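Local coordinates for nigritoxine (Vibrio nigripulchritudo, PDB 5M41), which is a bacterial toxin active against crustaceans and insects, with a fold described as new, at residues A26-N31 with K256-L261; L32-Q37 with L181-D186. One frame throughout, in Å; residues are numbered along the deposited sequence.

Contact 1: A26-N31 with K256-L261; sequences ANRYRN and KYFDLL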
# COMPACT_ATOMS: atom_id res chain seq x y z
N ALA A 26 19.08 -16.79 -12.91
CA ALA A 26 18.90 -17.94 -13.77
C ALA A 26 17.42 -18.14 -14.16
O ALA A 26 17.15 -18.44 -15.31
CB ALA A 26 19.44 -19.19 -13.11
N ASN A 27 16.49 -18.00 -13.20
CA ASN A 27 15.05 -18.06 -13.49
C ASN A 27 14.57 -17.04 -14.52
O ASN A 27 13.79 -17.40 -15.41
CB ASN A 27 14.18 -17.94 -12.23
CG ASN A 27 14.31 -19.16 -11.33
OD1 ASN A 27 14.73 -20.23 -11.76
ND2 ASN A 27 13.96 -18.98 -10.05
N ARG A 28 15.01 -15.79 -14.41
CA ARG A 28 14.64 -14.83 -15.43
C ARG A 28 15.04 -15.33 -16.82
O ARG A 28 14.26 -15.21 -17.78
CB ARG A 28 15.25 -13.43 -15.23
CG ARG A 28 14.76 -12.62 -14.03
CD ARG A 28 13.25 -12.49 -13.88
NE ARG A 28 12.44 -12.08 -15.05
CZ ARG A 28 11.94 -10.86 -15.25
NH1 ARG A 28 12.25 -9.85 -14.44
NH2 ARG A 28 11.15 -10.62 -16.31
N TYR A 29 16.24 -15.88 -16.94
CA TYR A 29 16.75 -16.27 -18.27
C TYR A 29 16.04 -17.53 -18.79
O TYR A 29 15.60 -17.60 -19.94
CB TYR A 29 18.27 -16.48 -18.25
CG TYR A 29 18.75 -16.95 -19.60
CD1 TYR A 29 18.96 -16.05 -20.63
CD2 TYR A 29 18.93 -18.31 -19.85
CE1 TYR A 29 19.37 -16.47 -21.89
CE2 TYR A 29 19.33 -18.75 -21.09
CZ TYR A 29 19.55 -17.82 -22.11
OH TYR A 29 19.90 -18.26 -23.34
N ARG A 30 15.91 -18.51 -17.90
CA ARG A 30 15.31 -19.79 -18.24
C ARG A 30 13.84 -19.64 -18.62
O ARG A 30 13.33 -20.36 -19.46
CB ARG A 30 15.47 -20.80 -17.07
CG ARG A 30 16.81 -21.55 -17.14
CD ARG A 30 16.83 -22.82 -16.25
NE ARG A 30 16.51 -22.45 -14.87
CZ ARG A 30 17.36 -22.45 -13.85
NH1 ARG A 30 18.59 -22.90 -13.99
NH2 ARG A 30 16.94 -22.04 -12.65
N ASN A 31 13.15 -18.68 -18.02
CA ASN A 31 11.75 -18.50 -18.34
C ASN A 31 11.44 -17.68 -19.60
O ASN A 31 10.29 -17.55 -19.98
CB ASN A 31 11.00 -17.99 -17.12
CG ASN A 31 10.85 -19.08 -16.05
OD1 ASN A 31 11.20 -18.90 -14.91
ND2 ASN A 31 10.37 -20.22 -16.46
N LYS A 256 13.82 -4.74 -15.48
CA LYS A 256 13.09 -4.03 -16.56
C LYS A 256 13.46 -4.60 -17.94
O LYS A 256 12.60 -4.82 -18.78
CB LYS A 256 13.34 -2.51 -16.50
CG LYS A 256 12.54 -1.72 -17.55
CD LYS A 256 12.78 -0.20 -17.49
CE LYS A 256 14.21 0.14 -17.89
NZ LYS A 256 14.64 1.49 -17.43
N TYR A 257 14.74 -4.90 -18.15
CA TYR A 257 15.16 -5.46 -19.44
C TYR A 257 14.56 -6.87 -19.66
O TYR A 257 14.01 -7.16 -20.73
CB TYR A 257 16.69 -5.48 -19.58
CG TYR A 257 17.13 -6.00 -20.95
CD1 TYR A 257 16.54 -5.48 -22.11
CD2 TYR A 257 18.11 -7.01 -21.08
CE1 TYR A 257 16.93 -5.94 -23.37
CE2 TYR A 257 18.49 -7.47 -22.34
CZ TYR A 257 17.89 -6.93 -23.48
OH TYR A 257 18.23 -7.37 -24.73
N PHE A 258 14.64 -7.73 -18.64
CA PHE A 258 14.01 -9.01 -18.76
C PHE A 258 12.51 -8.90 -19.04
O PHE A 258 12.00 -9.63 -19.87
CB PHE A 258 14.24 -9.84 -17.50
CG PHE A 258 15.54 -10.59 -17.51
CD1 PHE A 258 15.78 -11.61 -18.45
CD2 PHE A 258 16.53 -10.29 -16.57
CE1 PHE A 258 16.98 -12.31 -18.44
CE2 PHE A 258 17.73 -11.00 -16.54
CZ PHE A 258 17.95 -12.02 -17.48
N ASP A 259 11.83 -7.97 -18.36
CA ASP A 259 10.40 -7.77 -18.58
C ASP A 259 10.14 -7.38 -20.05
O ASP A 259 9.16 -7.79 -20.67
CB ASP A 259 9.86 -6.63 -17.70
CG ASP A 259 9.78 -6.99 -16.22
OD1 ASP A 259 9.94 -8.18 -15.84
OD2 ASP A 259 9.56 -6.04 -15.41
N LEU A 260 11.00 -6.52 -20.59
CA LEU A 260 10.88 -6.09 -21.98
C LEU A 260 11.03 -7.27 -22.95
O LEU A 260 10.29 -7.38 -23.94
CB LEU A 260 11.91 -4.99 -22.30
CG LEU A 260 11.84 -4.52 -23.78
CD1 LEU A 260 12.08 -3.03 -23.90
CD2 LEU A 260 12.82 -5.29 -24.66
N LEU A 261 12.02 -8.13 -22.69
CA LEU A 261 12.24 -9.31 -23.54
C LEU A 261 11.04 -10.26 -23.53
O LEU A 261 10.70 -10.85 -24.54
CB LEU A 261 13.50 -10.08 -23.13
CG LEU A 261 14.85 -9.38 -23.37
CD1 LEU A 261 15.98 -10.18 -22.72
CD2 LEU A 261 15.11 -9.27 -24.88

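Contact 2: L32-Q37 with L181-D186; sequences LTKEAQ and LVERLD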
# COMPACT_ATOMS: atom_id res chain seq x y z
N LEU A 32 12.48 -17.15 -20.25
CA LEU A 32 12.30 -16.52 -21.55
C LEU A 32 11.98 -17.61 -22.57
O LEU A 32 12.47 -18.74 -22.45
CB LEU A 32 13.58 -15.81 -21.99
CG LEU A 32 14.02 -14.61 -21.15
CD1 LEU A 32 15.32 -14.03 -21.73
CD2 LEU A 32 12.90 -13.56 -21.18
N THR A 33 11.17 -17.29 -23.58
CA THR A 33 10.99 -18.22 -24.71
C THR A 33 12.35 -18.33 -25.43
O THR A 33 13.20 -17.45 -25.30
CB THR A 33 9.96 -17.70 -25.73
OG1 THR A 33 10.44 -16.47 -26.26
CG2 THR A 33 8.54 -17.47 -25.06
N LYS A 34 12.54 -19.41 -26.19
CA LYS A 34 13.74 -19.56 -27.05
C LYS A 34 13.97 -18.33 -27.94
O LYS A 34 15.11 -17.83 -28.05
CB LYS A 34 13.62 -20.82 -27.90
CG LYS A 34 14.17 -22.08 -27.24
CD LYS A 34 15.64 -22.32 -27.62
CE LYS A 34 15.80 -23.18 -28.87
NZ LYS A 34 17.09 -22.89 -29.55
N GLU A 35 12.90 -17.83 -28.54
CA GLU A 35 12.96 -16.63 -29.38
C GLU A 35 13.53 -15.40 -28.63
O GLU A 35 14.40 -14.69 -29.15
CB GLU A 35 11.55 -16.31 -29.93
CG GLU A 35 11.52 -15.11 -30.88
CD GLU A 35 10.10 -14.62 -31.27
OE1 GLU A 35 9.06 -15.25 -30.92
OE2 GLU A 35 10.02 -13.57 -31.93
N ALA A 36 13.02 -15.16 -27.42
CA ALA A 36 13.50 -14.07 -26.54
C ALA A 36 14.97 -14.26 -26.12
O ALA A 36 15.71 -13.29 -26.03
CB ALA A 36 12.61 -13.94 -25.31
N GLN A 37 15.37 -15.50 -25.83
CA GLN A 37 16.80 -15.80 -25.54
C GLN A 37 17.72 -15.51 -26.74
O GLN A 37 18.80 -14.96 -26.56
CB GLN A 37 17.01 -17.25 -25.05
CG GLN A 37 16.22 -17.62 -23.78
CD GLN A 37 16.20 -19.12 -23.51
OE1 GLN A 37 16.33 -19.93 -24.42
NE2 GLN A 37 16.03 -19.50 -22.24
N LEU A 181 24.39 -19.87 -30.14
CA LEU A 181 24.85 -19.43 -28.79
C LEU A 181 23.89 -19.81 -27.68
O LEU A 181 24.31 -20.24 -26.60
CB LEU A 181 25.09 -17.91 -28.76
CG LEU A 181 26.34 -17.44 -29.52
CD1 LEU A 181 26.19 -15.97 -29.91
CD2 LEU A 181 27.61 -17.62 -28.70
N VAL A 182 22.60 -19.65 -27.94
CA VAL A 182 21.55 -20.10 -26.99
C VAL A 182 21.67 -21.60 -26.77
O VAL A 182 21.66 -22.06 -25.62
CB VAL A 182 20.14 -19.74 -27.50
CG1 VAL A 182 19.04 -20.51 -26.74
CG2 VAL A 182 19.94 -18.23 -27.38
N GLU A 183 21.83 -22.36 -27.86
CA GLU A 183 21.89 -23.82 -27.72
C GLU A 183 23.19 -24.21 -27.01
O GLU A 183 23.20 -25.16 -26.26
CB GLU A 183 21.75 -24.53 -29.09
CG GLU A 183 20.31 -24.47 -29.62
CD GLU A 183 20.18 -24.60 -31.15
OE1 GLU A 183 21.13 -24.29 -31.90
OE2 GLU A 183 19.08 -24.95 -31.61
N ARG A 184 24.28 -23.49 -27.26
CA ARG A 184 25.54 -23.75 -26.55
C ARG A 184 25.42 -23.52 -25.03
O ARG A 184 25.88 -24.33 -24.24
CB ARG A 184 26.71 -22.95 -27.17
CG ARG A 184 27.97 -22.90 -26.32
CD ARG A 184 28.62 -24.26 -26.11
NE ARG A 184 29.52 -24.19 -24.97
CZ ARG A 184 30.40 -25.12 -24.63
NH1 ARG A 184 30.51 -26.25 -25.33
NH2 ARG A 184 31.16 -24.92 -23.56
N LEU A 185 24.79 -22.42 -24.63
CA LEU A 185 24.61 -22.14 -23.21
C LEU A 185 23.73 -23.23 -22.56
O LEU A 185 24.03 -23.72 -21.47
CB LEU A 185 24.03 -20.72 -23.03
CG LEU A 185 23.65 -20.28 -21.61
CD1 LEU A 185 24.89 -20.39 -20.72
CD2 LEU A 185 23.03 -18.87 -21.56
N ASP A 186 22.64 -23.62 -23.22
CA ASP A 186 21.80 -24.70 -22.69
C ASP A 186 22.62 -25.98 -22.47
O ASP A 186 22.53 -26.62 -21.44
CB ASP A 186 20.64 -25.02 -23.64
CG ASP A 186 19.53 -23.98 -23.61
OD1 ASP A 186 19.42 -23.19 -22.65
OD2 ASP A 186 18.76 -23.95 -24.59

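Contact 1: A26-N31 with K256-L261
Arg28 and Phe258 interlock between two nearly parallel helices, 22-30 and 253-264, and Asp259 closes the contact at its polar end. The axes of the two short segments approach to 10.6 Å and cross at 17°, a spacing wide enough for a large side chain from each helix to lie between them. The two side chains run antiparallel, each with its end beside the other's base. Arg28 CB stands over the middle of the Phe258 ring, 3.5 Å from its centroid and almost on the ring normal, a CH-pi contact. Farther out the roles reverse: Phe258 CB sits over the centre of the guanidinium face, with Arg28 CZ 3.4 Å from Phe258 CB. Bends at chi2 and chi3 (-51° and -49°) curl the arginine so that its flat end reaches this methylene and then the acid beyond.

Asp259 CB points away from helix 22-30, yet its carboxylate comes back to the guanidinium edge. Arg28 NH2 gives a salt-bridging hydrogen bond of 2.8 Å to Asp259 OD1, which is met on its anti side; NH1 adds a weak bond to the same oxygen. The other oxygen, OD2, pairs with Arg357 of strand 354-357. At the margin Tyr29 CB touches Phe258 CE1 at 4.4 Å.

Arginine suits this buried place because its methylenes can cover an aromatic face while its head group can still pair with an acid. With one oxygen turned to each arginine, the carboxylate probably offsets much of their positive charge, and it ties both helices to the neighbouring strand.

Contact 2: L32-Q37 with L181-D186
The first turn of helix 34-54 packs here against helix 177-191, which carries Val189 of the magnesium site near its C-terminal end; Glu192 and Asp195, just after it, also belong to that site. Val182 is the apolar wedge between the helices, its CG2 against the Gln37 backbone and its CG1 between the Gln37 amide and the Lys34 chain. Val182 CG2 lies 3.6 Å from the backbone Gln37 O, while CG1 meets Gln37 OE1, also at 3.6 Å, and Lys34 CD at 4.0 Å. A chi1 of 165° sets CG1 anti to the backbone N and spreads the two methyls over these neighbours. Gln37 lies crosswise to the valine. Its amide nitrogen is engaged on its own side of the interface, where NE2 donates to Tyr29 O, so the valine packs against a side chain already held in place.

Toward the solvent, Lys34 bends at chi2 and chi3 and brings NZ to 3.5 Å from Glu183 OE2. This is a long salt bridge, and the same oxygen also pairs with Lys179 of its own helix. Just before helix 34-54, Thr33 serves as N-cap: its OG1 accepts from Ala36 N at 3.1 Å, along a nearly straight bond of 165°.

Beta-branched valine fits the inner position with a short, stiff side chain, whereas lysine can reach across the outer side. The contact is mainly van der Waals packing of valine methyls against Gln37 and Lys34, and the long, shared charge pair probably adds a modest attraction.

In the fold
Both contacts lie in the same helical region on one side of the chain's centre, with contact 2 nested inside the loop closed by contact 1. Consecutive helices 22-30 and 34-54 provide most of their first segments, and the two sites meet directly, joined by the side-chain amide of Gln37, which reaches back to the end of helix 22-30. Leu32 in the connection packs on helix 253-264. Contact 1 is largely buried and sets its close ion pair beside the Phe258 side chain. Contact 2 is only partly buried, keeping its valine inside and leaving a longer ion pair on its more exposed side.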